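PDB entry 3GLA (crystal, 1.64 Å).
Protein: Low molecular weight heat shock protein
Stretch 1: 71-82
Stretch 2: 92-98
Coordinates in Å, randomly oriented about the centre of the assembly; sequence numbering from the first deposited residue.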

# COMPACT_ATOMS: atom_id res chain seq x y z
N ALA B 71 -8.84 -10.76 15.89
CA ALA B 71 -10.02 -11.46 16.42
C ALA B 71 -11.24 -10.68 15.95
O ALA B 71 -11.33 -9.47 16.02
CB ALA B 71 -9.93 -11.35 17.98
N LEU B 72 -12.29 -11.36 15.44
CA LEU B 72 -13.45 -10.71 14.99
C LEU B 72 -14.64 -11.25 15.88
O LEU B 72 -14.43 -12.24 16.59
CB LEU B 72 -13.75 -11.20 13.58
CG LEU B 72 -12.70 -10.68 12.54
CD1 LEU B 72 -13.12 -11.33 11.23
CD2 LEU B 72 -12.86 -9.20 12.43
N PRO B 73 -15.71 -10.53 15.84
CA PRO B 73 -16.88 -10.96 16.68
C PRO B 73 -17.30 -12.33 16.26
O PRO B 73 -17.10 -12.78 15.10
CB PRO B 73 -17.97 -9.99 16.26
CG PRO B 73 -17.22 -8.70 15.97
CD PRO B 73 -16.05 -9.30 15.15
N ASP B 74 -17.92 -13.02 17.22
CA ASP B 74 -18.39 -14.35 17.00
C ASP B 74 -19.31 -14.46 15.86
O ASP B 74 -19.46 -15.58 15.27
CB ASP B 74 -19.12 -14.83 18.26
CG ASP B 74 -18.15 -15.38 19.26
OD1 ASP B 74 -18.60 -15.83 20.35
OD2 ASP B 74 -16.92 -15.43 18.97
N SER B 75 -19.93 -13.39 15.47
CA SER B 75 -20.78 -13.42 14.33
C SER B 75 -20.05 -13.68 12.99
O SER B 75 -20.63 -14.03 11.98
CB SER B 75 -21.54 -12.15 14.14
OG SER B 75 -20.67 -10.98 13.89
N ALA B 76 -18.75 -13.46 13.00
CA ALA B 76 -18.09 -13.52 11.69
C ALA B 76 -17.99 -14.99 11.32
O ALA B 76 -17.64 -15.82 12.12
CB ALA B 76 -16.63 -12.90 11.87
N ASP B 77 -18.17 -15.28 10.06
CA ASP B 77 -18.11 -16.69 9.65
C ASP B 77 -16.84 -16.95 8.81
O ASP B 77 -16.80 -16.56 7.68
CB ASP B 77 -19.30 -16.82 8.73
CG ASP B 77 -19.53 -18.27 8.28
OD1 ASP B 77 -20.62 -18.46 7.70
OD2 ASP B 77 -18.66 -19.13 8.45
N ALA B 78 -15.90 -17.63 9.44
CA ALA B 78 -14.59 -17.90 8.88
C ALA B 78 -14.70 -18.66 7.60
O ALA B 78 -14.02 -18.39 6.64
CB ALA B 78 -13.80 -18.72 9.89
N ASP B 79 -15.74 -19.47 7.51
CA ASP B 79 -15.77 -20.32 6.32
C ASP B 79 -16.13 -19.63 5.07
O ASP B 79 -15.96 -20.25 3.98
CB ASP B 79 -16.80 -21.48 6.62
CG ASP B 79 -16.37 -22.32 7.75
OD1 ASP B 79 -17.16 -23.12 8.34
OD2 ASP B 79 -15.15 -22.39 8.17
N GLY B 80 -16.68 -18.42 5.12
CA GLY B 80 -17.17 -17.73 4.00
C GLY B 80 -16.29 -16.64 3.47
O GLY B 80 -16.67 -15.85 2.67
N ILE B 81 -15.08 -16.62 4.01
CA ILE B 81 -14.25 -15.45 3.62
C ILE B 81 -13.94 -15.42 2.19
O ILE B 81 -13.73 -16.49 1.56
CB ILE B 81 -12.96 -15.58 4.37
CG1 ILE B 81 -13.19 -15.22 5.81
CG2 ILE B 81 -11.87 -14.53 3.78
CD1 ILE B 81 -12.00 -15.63 6.61
N THR B 82 -13.92 -14.21 1.63
CA THR B 82 -13.39 -14.03 0.27
C THR B 82 -12.37 -12.90 0.35
O THR B 82 -12.36 -12.11 1.33
CB THR B 82 -14.43 -13.65 -0.81
OG1 THR B 82 -15.07 -12.44 -0.41
CG2 THR B 82 -15.56 -14.71 -0.83
N ILE B 92 -10.79 -8.08 2.39
CA ILE B 92 -11.22 -9.41 2.82
C ILE B 92 -12.62 -9.24 3.30
O ILE B 92 -12.89 -8.36 4.14
CB ILE B 92 -10.41 -9.82 3.96
CG1 ILE B 92 -8.92 -9.98 3.46
CG2 ILE B 92 -10.86 -11.22 4.42
CD1 ILE B 92 -7.97 -10.28 4.58
N ARG B 93 -13.54 -10.12 2.81
CA ARG B 93 -14.92 -9.97 3.27
C ARG B 93 -15.25 -11.19 4.03
O ARG B 93 -14.94 -12.32 3.64
CB ARG B 93 -15.89 -9.82 2.11
CG ARG B 93 -15.62 -8.57 1.33
CD ARG B 93 -16.77 -8.22 0.40
NE ARG B 93 -16.84 -6.78 0.42
CZ ARG B 93 -17.87 -6.11 0.91
NH1 ARG B 93 -17.82 -4.77 0.92
NH2 ARG B 93 -18.94 -6.75 1.38
N ILE B 94 -15.86 -11.01 5.20
CA ILE B 94 -16.09 -12.11 6.09
C ILE B 94 -17.59 -12.02 6.41
O ILE B 94 -18.06 -11.13 7.04
CB ILE B 94 -15.38 -11.98 7.35
CG1 ILE B 94 -13.82 -11.87 7.13
CG2 ILE B 94 -15.57 -13.23 8.25
CD1 ILE B 94 -13.45 -10.32 7.21
N PRO B 95 -18.34 -13.00 5.92
CA PRO B 95 -19.78 -12.86 6.14
C PRO B 95 -20.11 -13.14 7.54
O PRO B 95 -19.37 -13.80 8.27
CB PRO B 95 -20.37 -13.99 5.24
CG PRO B 95 -19.28 -14.95 5.05
CD PRO B 95 -17.94 -14.18 5.12
N LYS B 96 -21.30 -12.64 7.97
CA LYS B 96 -21.74 -12.98 9.29
C LYS B 96 -22.62 -14.24 9.24
O LYS B 96 -23.20 -14.48 8.21
CB LYS B 96 -22.59 -11.86 9.87
CG LYS B 96 -21.73 -10.65 10.19
CD LYS B 96 -22.72 -9.55 10.55
CE LYS B 96 -21.93 -8.37 11.08
NZ LYS B 96 -22.86 -7.31 11.57
N ARG B 97 -22.58 -14.92 10.32
CA ARG B 97 -23.39 -16.18 10.60
C ARG B 97 -24.79 -15.68 10.70
O ARG B 97 -25.10 -14.64 11.35
CB ARG B 97 -22.99 -16.83 11.83
CG ARG B 97 -21.48 -17.36 11.81
CD ARG B 97 -21.11 -18.07 12.95
NE ARG B 97 -19.81 -18.60 12.55
CZ ARG B 97 -19.56 -19.77 11.93
NH1 ARG B 97 -18.26 -20.07 11.61
NH2 ARG B 97 -20.53 -20.72 11.68
N PRO B 98 -25.73 -16.45 10.17
CA PRO B 98 -27.11 -16.10 10.50
C PRO B 98 -27.27 -16.09 12.04
O PRO B 98 -26.74 -16.94 12.77
CB PRO B 98 -27.93 -17.30 9.90
CG PRO B 98 -27.01 -17.77 8.76
CD PRO B 98 -25.60 -17.62 9.27
O HOH W 1 -18.41 -17.97 14.89
O HOH W 2 -15.96 -18.29 12.26
O HOH W 3 -22.32 -16.75 6.79
O HOH W 4 -17.38 -13.02 1.60

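Backbone hydrogen bonds pin the two stretches at both ends of the contact. At one end T82 and R93 form an antiparallel pair: T82 N donates to R93 O at 2.9 Å, and R93 N to T82 O at 2.7 Å. At the other, R97 N reaches S75 O (2.7 Å) and D77 N reaches P95 O (2.6 Å), so A76 and K96 sit bridged between these two bonds, their CA atoms 4.4 Å apart. The type I turn from P73 to A76, closed by A76 N to P73 O (2.8 Å), leaves S75 O free for R97. Alpha carbons add CA-H...O contacts, with I81 CA 3.2 Å from R93 O and K96 CA 3.1 Å from S75 O.

Between the pinned ends the chain bulges through the 3-10 segment 78-80. Proline is compatible with position 95: it has no N-H to donate, and its carbonyl accepts from D77 N. Its ring packs against G80, with CD 3.2 Å from G80 O. A CB on G80 would clash with P95 CG, so glycine fits here.

The apolar layer centres on buried I94. Its CG2 meets A76 CB at 3.8 Å, its CG1 meets I81 CG1 at 3.7 Å, and its CD1 lies 4.2 Å from L72 CD1. I81 CG2 also touches I92 CG2 at 3.5 Å.

Charge works near the surface, where exposed R97 meets partly exposed D77. R97 starts sideways, but its extended chain brings the guanidinium back over stretch 1. D77 OD2 lies over one face of that group, 3.3 Å from NH1, a salt bridge of charges alone; the same OD2 accepts from D79 N at 3.1 Å. Water 2 joins R97 NH1 to A76 O and A78 N, while water 3 donates to both D77 OD1 and K96 O. The rule is economical: backbone sets register, isoleucine fills, and water completes the polar edge.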